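Local coordinates for Alp7A (PDB 5EC0), which binds adenine nucleotide and, as an actin-like plasmid-segregation protein of Bacillus subtilis, probably assembles into filaments that move plasmid copies apart, at residues Pro27-Glu32 against Ser261-Glu266; Leu244-Lys249 against Leu299-Glu304; Glu257-Val262 against Phe289-Ile294; Lys267-Asn272 against Asp293-Ser298. All coordinates share one frame; numbering follows the deposited sequence.

Contact 1: residues Pro27-Glu32 against Ser261-Glu266; sequences PTNVVE and SVRELE. With ADP (adenosine-5'-diphosphate), chain D.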
# COMPACT_ATOMS: atom_id res chain seq x y z
N PRO A 27 -3.75 -6.40 -7.72
CA PRO A 27 -4.14 -7.28 -6.62
C PRO A 27 -2.93 -8.03 -6.10
O PRO A 27 -2.05 -8.36 -6.90
CB PRO A 27 -5.16 -8.22 -7.26
CG PRO A 27 -5.70 -7.46 -8.43
CD PRO A 27 -4.58 -6.59 -8.92
N THR A 28 -2.88 -8.30 -4.80
CA THR A 28 -1.69 -8.89 -4.17
C THR A 28 -1.47 -10.37 -4.50
O THR A 28 -0.36 -10.88 -4.39
CB THR A 28 -1.75 -8.69 -2.63
OG1 THR A 28 -1.76 -7.30 -2.33
CG2 THR A 28 -0.57 -9.33 -1.92
N ASN A 29 -2.53 -11.05 -4.92
CA ASN A 29 -2.47 -12.48 -5.22
C ASN A 29 -1.36 -12.94 -6.15
O ASN A 29 -1.17 -12.38 -7.23
CB ASN A 29 -3.80 -12.94 -5.81
CG ASN A 29 -4.97 -12.53 -4.96
OD1 ASN A 29 -5.65 -11.55 -5.26
ND2 ASN A 29 -5.19 -13.26 -3.88
N VAL A 30 -0.63 -13.96 -5.71
CA VAL A 30 0.34 -14.67 -6.53
C VAL A 30 0.06 -16.16 -6.40
O VAL A 30 0.12 -16.71 -5.30
CB VAL A 30 1.78 -14.39 -6.12
CG1 VAL A 30 2.74 -15.36 -6.84
CG2 VAL A 30 2.16 -12.94 -6.39
N VAL A 31 -0.26 -16.82 -7.51
CA VAL A 31 -0.52 -18.25 -7.48
C VAL A 31 0.54 -19.00 -8.29
O VAL A 31 0.72 -18.73 -9.47
CB VAL A 31 -1.93 -18.58 -8.00
CG1 VAL A 31 -2.10 -20.07 -8.20
CG2 VAL A 31 -2.98 -18.06 -7.04
N GLU A 32 1.24 -19.92 -7.64
CA GLU A 32 2.24 -20.71 -8.34
C GLU A 32 1.61 -21.91 -9.01
O GLU A 32 0.88 -22.68 -8.38
CB GLU A 32 3.35 -21.16 -7.40
CG GLU A 32 4.31 -22.14 -8.06
CD GLU A 32 5.60 -22.35 -7.28
OE1 GLU A 32 6.58 -22.82 -7.89
OE2 GLU A 32 5.64 -22.06 -6.07
N SER A 261 -18.69 -12.99 -0.79
CA SER A 261 -17.33 -12.92 -0.31
C SER A 261 -17.08 -11.58 0.35
O SER A 261 -17.75 -10.60 0.04
CB SER A 261 -16.34 -13.15 -1.45
OG SER A 261 -16.05 -11.94 -2.13
N VAL A 262 -16.11 -11.54 1.25
CA VAL A 262 -15.80 -10.30 1.93
C VAL A 262 -15.17 -9.31 0.96
O VAL A 262 -15.27 -8.10 1.14
CB VAL A 262 -14.87 -10.55 3.14
CG1 VAL A 262 -13.44 -10.74 2.70
CG2 VAL A 262 -14.98 -9.41 4.11
N ARG A 263 -14.54 -9.83 -0.09
CA ARG A 263 -13.87 -8.99 -1.06
C ARG A 263 -14.89 -8.16 -1.83
O ARG A 263 -14.68 -6.98 -2.09
CB ARG A 263 -13.03 -9.84 -2.01
CG ARG A 263 -12.28 -9.06 -3.08
CD ARG A 263 -11.75 -10.00 -4.15
NE ARG A 263 -10.92 -9.31 -5.13
CZ ARG A 263 -9.60 -9.15 -5.01
NH1 ARG A 263 -8.97 -9.63 -3.94
NH2 ARG A 263 -8.92 -8.51 -5.95
N GLU A 264 -16.01 -8.78 -2.18
CA GLU A 264 -17.15 -8.08 -2.78
C GLU A 264 -17.67 -6.95 -1.88
O GLU A 264 -17.92 -5.83 -2.33
CB GLU A 264 -18.29 -9.06 -3.08
CG GLU A 264 -18.10 -9.93 -4.31
CD GLU A 264 -19.14 -11.05 -4.40
OE1 GLU A 264 -20.31 -10.83 -4.00
OE2 GLU A 264 -18.79 -12.15 -4.88
N LEU A 265 -17.87 -7.25 -0.60
CA LEU A 265 -18.43 -6.25 0.31
C LEU A 265 -17.44 -5.10 0.49
O LEU A 265 -17.81 -3.93 0.47
CB LEU A 265 -18.77 -6.90 1.65
CG LEU A 265 -19.16 -5.97 2.80
CD1 LEU A 265 -20.48 -5.27 2.49
CD2 LEU A 265 -19.24 -6.77 4.09
N GLU A 266 -16.18 -5.47 0.64
CA GLU A 266 -15.08 -4.51 0.70
C GLU A 266 -15.05 -3.59 -0.53
O GLU A 266 -14.89 -2.38 -0.39
CB GLU A 266 -13.76 -5.27 0.83
CG GLU A 266 -12.50 -4.42 0.85
CD GLU A 266 -11.25 -5.28 0.74
OE1 GLU A 266 -11.27 -6.25 -0.05
OE2 GLU A 266 -10.26 -4.99 1.44
PB ADP D . -3.76 -3.34 3.75
O1B ADP D . -2.48 -3.14 2.93
O2B ADP D . -3.58 -3.96 5.12
O3B ADP D . -4.92 -3.97 3.02
PA ADP D . -4.58 -0.68 2.94
O1A ADP D . -4.14 -1.11 1.56
O2A ADP D . -4.15 0.66 3.49
O3A ADP D . -4.26 -1.83 4.05
O5' ADP D . -6.17 -0.74 3.02
C5' ADP D . -6.94 -1.60 2.19
C4' ADP D . -8.35 -1.06 2.32
O4' ADP D . -8.44 0.14 1.56
C3' ADP D . -9.43 -1.97 1.75
O3' ADP D . -10.04 -2.73 2.80
C2' ADP D . -10.44 -1.02 1.15
O2' ADP D . -11.61 -1.05 1.96
C1' ADP D . -9.80 0.36 1.22
N9 ADP D . -9.86 1.13 -0.04
C8 ADP D . -10.24 2.42 -0.09
N7 ADP D . -10.20 2.90 -1.36
C5 ADP D . -9.77 1.90 -2.14
C6 ADP D . -9.51 1.76 -3.58
N6 ADP D . -9.71 2.83 -4.41
N1 ADP D . -9.06 0.57 -4.03
C2 ADP D . -8.87 -0.47 -3.18
N3 ADP D . -9.09 -0.43 -1.85
C4 ADP D . -9.54 0.72 -1.27
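R263 reaches from helix 262-272 to P27 and N29, and little else of the two segments meets: only 77 Å² is buried in total. Its NH2 comes to 4.0 Å from P27 CB, so the pyrrolidine ring abuts the edge of the guanidinium group near its plane, and the two side chains cross at about a right angle. N29 slides past in the opposite direction, its amide plane turned 47° from the guanidinium plane. The strong partner of R263 is E76, a salt bridge made through NH1; P27 also touches E76. A long side chain suits this place because the backbones stay well apart, 11.3 Å between P27 CA and R263 CA. R263 spans that distance with CG anti to the backbone N (chi1 -180°) and the chain straight as far as NE. The gap is the nucleotide cleft of the actin fold: strand 22-33 belongs to the sheet of one lobe, helix 262-272 to the other, and ADP lies between them. One turn beyond R263, E266 uses a similarly extended chain to accept a hydrogen bond from the ribose, ADP O3' to E266 OE2 at 2.6 Å. Behind these residues the helix start is fixed by S261 at the N-cap, whose OG accepts from E264 N at 3.2 Å with a nearly straight angle of 168°. On the far bank, T28 OG1 is hydrogen-bonded to G11 O in the loop that carries the ADP-binding residues N12 and S13.

Contact 2: residues Leu244-Lys249 against Leu299-Glu304; sequences LAHLEK and LKEYTE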
# COMPACT_ATOMS: atom_id res chain seq x y z
N LEU A 244 -11.00 -6.55 8.02
CA LEU A 244 -11.58 -7.57 7.15
C LEU A 244 -12.42 -8.58 7.93
O LEU A 244 -13.45 -9.05 7.44
CB LEU A 244 -10.48 -8.29 6.37
CG LEU A 244 -9.89 -7.44 5.25
CD1 LEU A 244 -8.67 -8.10 4.66
CD2 LEU A 244 -10.93 -7.18 4.18
N ALA A 245 -12.00 -8.89 9.15
CA ALA A 245 -12.76 -9.81 9.98
C ALA A 245 -14.07 -9.14 10.37
O ALA A 245 -15.11 -9.80 10.49
CB ALA A 245 -11.98 -10.22 11.21
N HIS A 246 -14.02 -7.83 10.53
CA HIS A 246 -15.21 -7.08 10.91
C HIS A 246 -16.21 -7.06 9.75
O HIS A 246 -17.42 -7.13 9.96
CB HIS A 246 -14.83 -5.66 11.33
CG HIS A 246 -16.00 -4.83 11.78
ND1 HIS A 246 -16.34 -4.67 13.10
CD2 HIS A 246 -16.89 -4.10 11.07
CE1 HIS A 246 -17.40 -3.89 13.19
NE2 HIS A 246 -17.76 -3.53 11.98
N LEU A 247 -15.70 -7.00 8.53
CA LEU A 247 -16.55 -7.02 7.35
C LEU A 247 -17.17 -8.41 7.12
O LEU A 247 -18.35 -8.52 6.78
CB LEU A 247 -15.77 -6.58 6.11
CG LEU A 247 -15.44 -5.09 5.96
CD1 LEU A 247 -15.11 -4.74 4.50
CD2 LEU A 247 -16.57 -4.22 6.49
N GLU A 248 -16.38 -9.45 7.31
CA GLU A 248 -16.86 -10.79 7.01
C GLU A 248 -17.86 -11.22 8.07
O GLU A 248 -18.77 -12.01 7.80
CB GLU A 248 -15.67 -11.77 6.91
CG GLU A 248 -16.03 -13.27 6.88
CD GLU A 248 -16.61 -13.75 5.55
OE1 GLU A 248 -16.92 -12.91 4.67
OE2 GLU A 248 -16.76 -14.98 5.38
N LYS A 249 -17.73 -10.68 9.28
CA LYS A 249 -18.73 -10.95 10.30
C LYS A 249 -20.01 -10.21 9.96
O LYS A 249 -21.11 -10.73 10.14
CB LYS A 249 -18.23 -10.56 11.69
CG LYS A 249 -19.20 -10.85 12.80
CD LYS A 249 -18.56 -10.58 14.16
CE LYS A 249 -19.41 -11.12 15.31
NZ LYS A 249 -20.70 -10.40 15.50
N LEU A 299 -19.70 0.56 10.20
CA LEU A 299 -18.45 1.29 10.12
C LEU A 299 -18.24 2.17 11.35
O LEU A 299 -17.11 2.38 11.78
CB LEU A 299 -18.40 2.14 8.85
CG LEU A 299 -18.27 1.36 7.54
CD1 LEU A 299 -18.01 2.31 6.36
CD2 LEU A 299 -17.17 0.30 7.64
N LYS A 300 -19.33 2.68 11.91
CA LYS A 300 -19.22 3.54 13.08
C LYS A 300 -18.77 2.73 14.28
O LYS A 300 -17.91 3.17 15.04
CB LYS A 300 -20.54 4.25 13.38
CG LYS A 300 -20.39 5.45 14.32
CD LYS A 300 -21.73 5.96 14.81
CE LYS A 300 -21.58 6.99 15.92
NZ LYS A 300 -22.92 7.34 16.46
N GLU A 301 -19.34 1.53 14.43
CA GLU A 301 -18.89 0.57 15.45
C GLU A 301 -17.39 0.35 15.39
O GLU A 301 -16.69 0.50 16.39
CB GLU A 301 -19.58 -0.80 15.29
CG GLU A 301 -21.08 -0.83 15.51
CD GLU A 301 -21.68 -2.18 15.14
OE1 GLU A 301 -20.94 -3.19 15.19
OE2 GLU A 301 -22.87 -2.22 14.77
N TYR A 302 -16.91 -0.03 14.20
CA TYR A 302 -15.50 -0.30 13.99
C TYR A 302 -14.65 0.93 14.32
O TYR A 302 -13.63 0.82 15.01
CB TYR A 302 -15.24 -0.75 12.54
CG TYR A 302 -13.81 -1.15 12.29
CD1 TYR A 302 -13.32 -2.38 12.73
CD2 TYR A 302 -12.92 -0.28 11.64
CE1 TYR A 302 -11.99 -2.75 12.52
CE2 TYR A 302 -11.59 -0.64 11.43
CZ TYR A 302 -11.13 -1.88 11.87
OH TYR A 302 -9.83 -2.25 11.68
N THR A 303 -15.08 2.09 13.86
CA THR A 303 -14.36 3.34 14.09
C THR A 303 -14.25 3.64 15.60
O THR A 303 -13.20 4.09 16.08
CB THR A 303 -15.05 4.51 13.35
OG1 THR A 303 -15.06 4.24 11.95
CG2 THR A 303 -14.34 5.83 13.61
N GLU A 304 -15.31 3.36 16.34
CA GLU A 304 -15.29 3.56 17.79
C GLU A 304 -14.20 2.69 18.42
O GLU A 304 -13.47 3.13 19.31
CB GLU A 304 -16.68 3.27 18.39
CG GLU A 304 -17.47 4.58 18.64
CD GLU A 304 -18.98 4.40 18.69
OE1 GLU A 304 -19.46 3.29 18.37
OE2 GLU A 304 -19.68 5.37 19.03
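H246 and Y302 both hold CG anti to the backbone N (chi1 near 180° in each), which sends each ring out from its own helix into the space between helices 243-254 and 292-313. They sit at the nearest approach of the two segments, with H246 CA 7.5 Å from Y302 CA. The CB of Y302 stands over the centre of one imidazole face, a CH-pi contact of 3.8 Å from Y302 CB to the H246 ring centroid, only 12° off the normal. The two ring planes are 58° apart, and Y302 CD1 touches H246 CG at 3.8 Å. Histidine suits this position because it offers a flat face to the aliphatic base of the tyrosine while its NE2 remains available to S298 OG, to which it is hydrogen-bonded, one turn earlier on the same helix as Y302. On the outer side E301 brings OE1 to 4.1 Å from H246 CE1. Farther along the phenol, F243 meets Y302 edge-to-face, and V330 and L334 add apolar cover, so the tyrosine joins these two helices to the segments beside the nucleotide pocket of the actin-like domain. Within helix 292-313, T303 OG1 donates to L299 O at 2.8 Å; L299 O thus accepts from both T303 OG1 and T303 N. Since E301 OE1 stays 4.5 Å from H246 NE2, the carboxylate makes no salt bridge there, though its negative charge might modestly favour a protonated imidazole.

Contact 3: residues Glu257-Val262 against Phe289-Ile294; sequences EHFDSV and FDLTDI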
# COMPACT_ATOMS: atom_id res chain seq x y z
N GLU A 257 -27.28 -12.07 1.65
CA GLU A 257 -28.06 -11.99 0.43
C GLU A 257 -27.31 -11.25 -0.67
O GLU A 257 -27.50 -11.49 -1.86
CB GLU A 257 -29.37 -11.25 0.72
CG GLU A 257 -29.98 -11.59 2.07
CD GLU A 257 -31.17 -10.73 2.40
OE1 GLU A 257 -31.41 -9.74 1.67
OE2 GLU A 257 -31.85 -11.01 3.40
N HIS A 258 -26.44 -10.33 -0.25
CA HIS A 258 -25.89 -9.33 -1.16
C HIS A 258 -24.43 -9.57 -1.54
O HIS A 258 -23.95 -9.02 -2.52
CB HIS A 258 -26.04 -7.94 -0.55
CG HIS A 258 -27.46 -7.50 -0.41
ND1 HIS A 258 -28.17 -7.62 0.77
CD2 HIS A 258 -28.31 -6.95 -1.30
CE1 HIS A 258 -29.39 -7.16 0.60
NE2 HIS A 258 -29.50 -6.74 -0.65
N PHE A 259 -23.74 -10.40 -0.75
CA PHE A 259 -22.31 -10.64 -0.95
C PHE A 259 -21.92 -12.08 -0.60
O PHE A 259 -22.27 -12.59 0.47
CB PHE A 259 -21.49 -9.64 -0.12
CG PHE A 259 -21.87 -8.21 -0.37
CD1 PHE A 259 -21.36 -7.53 -1.47
CD2 PHE A 259 -22.74 -7.55 0.48
CE1 PHE A 259 -21.72 -6.21 -1.71
CE2 PHE A 259 -23.10 -6.24 0.24
CZ PHE A 259 -22.59 -5.57 -0.85
N ASP A 260 -21.21 -12.73 -1.52
CA ASP A 260 -20.76 -14.11 -1.31
C ASP A 260 -19.34 -14.15 -0.80
O ASP A 260 -18.82 -15.20 -0.43
CB ASP A 260 -20.88 -14.92 -2.60
CG ASP A 260 -22.29 -15.01 -3.10
OD1 ASP A 260 -23.21 -14.81 -2.28
OD2 ASP A 260 -22.49 -15.28 -4.30
N SER A 261 -18.69 -12.99 -0.79
CA SER A 261 -17.33 -12.92 -0.31
C SER A 261 -17.08 -11.58 0.35
O SER A 261 -17.75 -10.60 0.04
CB SER A 261 -16.34 -13.15 -1.45
OG SER A 261 -16.05 -11.94 -2.13
N VAL A 262 -16.11 -11.54 1.25
CA VAL A 262 -15.80 -10.30 1.93
C VAL A 262 -15.17 -9.31 0.96
O VAL A 262 -15.27 -8.10 1.14
CB VAL A 262 -14.87 -10.55 3.14
CG1 VAL A 262 -13.44 -10.74 2.70
CG2 VAL A 262 -14.98 -9.41 4.11
N PHE A 289 -31.35 -2.06 -3.88
CA PHE A 289 -31.25 -2.35 -2.45
C PHE A 289 -30.40 -1.30 -1.75
O PHE A 289 -29.18 -1.25 -1.92
CB PHE A 289 -30.67 -3.76 -2.23
CG PHE A 289 -31.44 -4.83 -2.95
CD1 PHE A 289 -31.12 -5.17 -4.26
CD2 PHE A 289 -32.52 -5.47 -2.34
CE1 PHE A 289 -31.83 -6.14 -4.94
CE2 PHE A 289 -33.24 -6.44 -3.03
CZ PHE A 289 -32.90 -6.78 -4.33
N ASP A 290 -31.06 -0.43 -0.99
CA ASP A 290 -30.37 0.57 -0.19
C ASP A 290 -29.76 -0.11 1.04
O ASP A 290 -30.47 -0.59 1.91
CB ASP A 290 -31.32 1.70 0.24
CG ASP A 290 -30.59 2.88 0.88
OD1 ASP A 290 -29.49 2.70 1.43
OD2 ASP A 290 -31.14 4.01 0.86
N LEU A 291 -28.43 -0.15 1.08
CA LEU A 291 -27.72 -0.81 2.17
C LEU A 291 -27.05 0.22 3.09
O LEU A 291 -26.29 -0.16 3.96
CB LEU A 291 -26.66 -1.77 1.61
CG LEU A 291 -27.15 -2.97 0.80
CD1 LEU A 291 -25.99 -3.83 0.33
CD2 LEU A 291 -28.12 -3.79 1.62
N THR A 292 -27.36 1.50 2.89
CA THR A 292 -26.65 2.59 3.55
C THR A 292 -26.65 2.52 5.08
O THR A 292 -25.59 2.62 5.70
CB THR A 292 -27.23 3.97 3.17
OG1 THR A 292 -27.35 4.08 1.75
CG2 THR A 292 -26.34 5.09 3.70
N ASP A 293 -27.83 2.39 5.67
CA ASP A 293 -27.96 2.36 7.13
C ASP A 293 -27.14 1.23 7.75
O ASP A 293 -26.46 1.43 8.76
CB ASP A 293 -29.43 2.19 7.55
CG ASP A 293 -30.24 3.47 7.38
OD1 ASP A 293 -29.64 4.56 7.25
OD2 ASP A 293 -31.49 3.36 7.40
N ILE A 294 -27.22 0.05 7.15
CA ILE A 294 -26.56 -1.13 7.69
C ILE A 294 -25.05 -0.92 7.71
O ILE A 294 -24.36 -1.28 8.66
CB ILE A 294 -26.91 -2.39 6.89
CG1 ILE A 294 -28.38 -2.77 7.12
CG2 ILE A 294 -25.97 -3.55 7.24
CD1 ILE A 294 -28.79 -4.06 6.48
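H258 and F289 mark the closest backbone approach, 8.9 Å between their CA atoms, where the irregular loop ahead of helix 262-272 passes the end of a two-stranded antiparallel hairpin. Side chains fill that distance. The imidazole of H258 turns its edge toward the face of F289 in an offset T-shaped pair, planes at 69°, with H258 NE2 3.6 Å from F289 CG. L291 CD2 meanwhile lies over a face of the same imidazole, displaced toward its rim and 3.7 Å from H258 CE1. A histidine can serve both neighbours, edge to one and face to the other. The chain here changes from strand 288-290 to helix 292-313, and an Asx turn makes the junction: D290 OD1 accepts from T292 N at 2.8 Å, nearly along its C-O axis, and also from T292 OG1 at 2.6 Å. T292 OG1 accepts in turn from M278 N across the hairpin. L291, at the N-cap position between them, points its side chain toward the loop. CG lies anti to its carbonyl carbon (chi1 -64°), and the branching there parts the methyls: CD2 lies over the histidine, while L291 CD1 packs mainly on F259, 3.8 Å from F259 CE2, and also near H258 CG. The branched leucine thus touches two successive loop residues. F259 continues inward onto F268 and L265 of helix 262-272, while R280 of the partner strand holds the loop through a hydrogen bond to H258 O.

Contact 4: residues Lys267-Asn272 against Asp293-Ser298; sequences KFIYSN and DIIKKS. With ADP (adenosine-5'-diphosphate), chain D.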
# COMPACT_ATOMS: atom_id res chain seq x y z
N LYS A 267 -15.22 -4.15 -1.72
CA LYS A 267 -15.20 -3.37 -2.96
C LYS A 267 -16.41 -2.43 -3.06
O LYS A 267 -16.26 -1.27 -3.43
CB LYS A 267 -15.15 -4.27 -4.19
CG LYS A 267 -15.16 -3.51 -5.50
CD LYS A 267 -14.96 -4.43 -6.71
CE LYS A 267 -14.93 -3.64 -8.01
NZ LYS A 267 -14.63 -4.51 -9.20
N PHE A 268 -17.59 -2.95 -2.77
CA PHE A 268 -18.80 -2.13 -2.72
C PHE A 268 -18.67 -0.95 -1.75
O PHE A 268 -19.08 0.17 -2.06
CB PHE A 268 -20.00 -3.01 -2.34
CG PHE A 268 -21.28 -2.24 -2.15
CD1 PHE A 268 -22.02 -1.84 -3.24
CD2 PHE A 268 -21.74 -1.94 -0.87
CE1 PHE A 268 -23.22 -1.14 -3.07
CE2 PHE A 268 -22.93 -1.25 -0.70
CZ PHE A 268 -23.66 -0.84 -1.79
N ILE A 269 -18.08 -1.19 -0.58
CA ILE A 269 -17.93 -0.13 0.42
C ILE A 269 -17.03 1.04 -0.03
O ILE A 269 -17.47 2.18 -0.02
CB ILE A 269 -17.41 -0.68 1.75
CG1 ILE A 269 -18.53 -1.45 2.45
CG2 ILE A 269 -16.93 0.44 2.63
CD1 ILE A 269 -18.13 -2.10 3.76
N TYR A 270 -15.80 0.78 -0.45
CA TYR A 270 -14.94 1.91 -0.83
C TYR A 270 -15.41 2.54 -2.14
O TYR A 270 -15.30 3.75 -2.32
CB TYR A 270 -13.45 1.52 -0.92
CG TYR A 270 -13.00 0.58 -2.02
CD1 TYR A 270 -12.85 1.03 -3.34
CD2 TYR A 270 -12.66 -0.74 -1.74
CE1 TYR A 270 -12.41 0.16 -4.36
CE2 TYR A 270 -12.22 -1.61 -2.75
CZ TYR A 270 -12.10 -1.15 -4.05
OH TYR A 270 -11.66 -2.03 -5.02
N SER A 271 -15.98 1.74 -3.03
CA SER A 271 -16.64 2.28 -4.22
C SER A 271 -17.81 3.20 -3.87
O SER A 271 -18.07 4.14 -4.61
CB SER A 271 -17.14 1.17 -5.14
OG SER A 271 -16.17 0.15 -5.32
N ASN A 272 -18.51 2.93 -2.76
CA ASN A 272 -19.78 3.62 -2.49
C ASN A 272 -19.84 4.48 -1.24
O ASN A 272 -20.76 5.29 -1.09
CB ASN A 272 -20.92 2.60 -2.41
CG ASN A 272 -21.36 2.13 -3.76
OD1 ASN A 272 -22.27 2.70 -4.36
ND2 ASN A 272 -20.71 1.09 -4.26
N ASP A 293 -27.83 2.39 5.67
CA ASP A 293 -27.96 2.36 7.13
C ASP A 293 -27.14 1.23 7.75
O ASP A 293 -26.46 1.43 8.76
CB ASP A 293 -29.43 2.19 7.55
CG ASP A 293 -30.24 3.47 7.38
OD1 ASP A 293 -29.64 4.56 7.25
OD2 ASP A 293 -31.49 3.36 7.40
N ILE A 294 -27.22 0.05 7.15
CA ILE A 294 -26.56 -1.13 7.69
C ILE A 294 -25.05 -0.92 7.71
O ILE A 294 -24.36 -1.28 8.66
CB ILE A 294 -26.91 -2.39 6.89
CG1 ILE A 294 -28.38 -2.77 7.12
CG2 ILE A 294 -25.97 -3.55 7.24
CD1 ILE A 294 -28.79 -4.06 6.48
N ILE A 295 -24.56 -0.30 6.65
CA ILE A 295 -23.14 -0.16 6.48
C ILE A 295 -22.54 0.97 7.34
O ILE A 295 -21.57 0.73 8.05
CB ILE A 295 -22.82 0.04 5.00
CG1 ILE A 295 -23.20 -1.24 4.24
CG2 ILE A 295 -21.36 0.37 4.83
CD1 ILE A 295 -22.90 -1.21 2.77
N LYS A 296 -23.12 2.17 7.29
CA LYS A 296 -22.57 3.27 8.09
C LYS A 296 -22.60 2.93 9.57
O LYS A 296 -21.71 3.32 10.32
CB LYS A 296 -23.31 4.59 7.83
CG LYS A 296 -23.25 5.03 6.38
CD LYS A 296 -23.35 6.53 6.20
CE LYS A 296 -23.16 6.90 4.72
NZ LYS A 296 -22.89 8.35 4.48
N LYS A 297 -23.62 2.19 9.98
CA LYS A 297 -23.74 1.76 11.37
C LYS A 297 -22.60 0.81 11.74
O LYS A 297 -21.94 1.00 12.77
CB LYS A 297 -25.09 1.09 11.61
CG LYS A 297 -25.32 0.60 13.03
CD LYS A 297 -26.76 0.15 13.21
CE LYS A 297 -26.94 -0.66 14.48
NZ LYS A 297 -28.37 -1.07 14.66
N SER A 298 -22.34 -0.18 10.89
CA SER A 298 -21.23 -1.10 11.12
C SER A 298 -19.87 -0.40 11.10
O SER A 298 -18.98 -0.72 11.90
CB SER A 298 -21.24 -2.21 10.08
OG SER A 298 -20.26 -3.18 10.39
PB ADP D . -3.76 -3.34 3.75
O1B ADP D . -2.48 -3.14 2.93
O2B ADP D . -3.58 -3.96 5.12
O3B ADP D . -4.92 -3.97 3.02
PA ADP D . -4.58 -0.68 2.94
O1A ADP D . -4.14 -1.11 1.56
O2A ADP D . -4.15 0.66 3.49
O3A ADP D . -4.26 -1.83 4.05
O5' ADP D . -6.17 -0.74 3.02
C5' ADP D . -6.94 -1.60 2.19
C4' ADP D . -8.35 -1.06 2.32
O4' ADP D . -8.44 0.14 1.56
C3' ADP D . -9.43 -1.97 1.75
O3' ADP D . -10.04 -2.73 2.80
C2' ADP D . -10.44 -1.02 1.15
O2' ADP D . -11.61 -1.05 1.96
C1' ADP D . -9.80 0.36 1.22
N9 ADP D . -9.86 1.13 -0.04
C8 ADP D . -10.24 2.42 -0.09
N7 ADP D . -10.20 2.90 -1.36
C5 ADP D . -9.77 1.90 -2.14
C6 ADP D . -9.51 1.76 -3.58
N6 ADP D . -9.71 2.83 -4.41
N1 ADP D . -9.06 0.57 -4.03
C2 ADP D . -8.87 -0.47 -3.18
N3 ADP D . -9.09 -0.43 -1.85
C4 ADP D . -9.54 0.72 -1.27
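I295 projects from helix 292-313 onto F268 and I269 of helix 262-272, a buried helix-helix contact within one lobe of the actin fold. Its two branches separate the work. The delta methyl meets the phenyl group at its rim: I295 CD1 lies 3.5 Å from F268 CE2, in the plane of the ring and not over a face. On the other branch I295 CG2 lies 4.1 Å from I269 CG1, and these two isoleucines slide past each other in opposite directions. With CG1 anti to the carbonyl carbon (chi1 -66°), I295 spreads its methyls to both neighbours; a beta-branched, wholly apolar residue suits a buried site lined by F268 and I269. F268 also touches M278, L291 and F259, while I269 continues to L247 and V333, so the contact is one part of a wider core.

The next residue, Y270, faces the ligand. Its CG lies between the backbone N and the carbonyl carbon (chi1 69°), which lays one ring face against the adenine: ADP C4 stands 3.4 Å above the plane of the Y270 ring, offset toward its rim. K267 O lies over the centre of the opposite face. The flat aromatic ring matches the flat base. At the end of the helix, N272 ND2 turns back to donate to F268 O at 2.9 Å, in the carbonyl plane on a lone pair.

In the fold
Helix 262-272 ties the set together: contacts 1 and 4 both use it, and contact 3 reaches its first turn. Through contact 1 it faces the cleft; contacts 3 and 4 tie it and its preceding loop to strand 288-290 and helix 292-313, which contact 2 joins to helix 243-254. Both contacts that touch ADP lie on helix 262-272, contact 1 at the ribose and contact 4 at the base. Contacts 3 and 4 have centres 8 Å apart, meeting where F259 CE1 packs 3.7 Å from F268 CB. Contact 2 lies 10 Å from contact 4, centre to centre, with L247 CD2 3.8 Å from I269 CD1. Contacts 1 and 2 adjoin where V262 CG2 packs 3.5 Å from L247 CB.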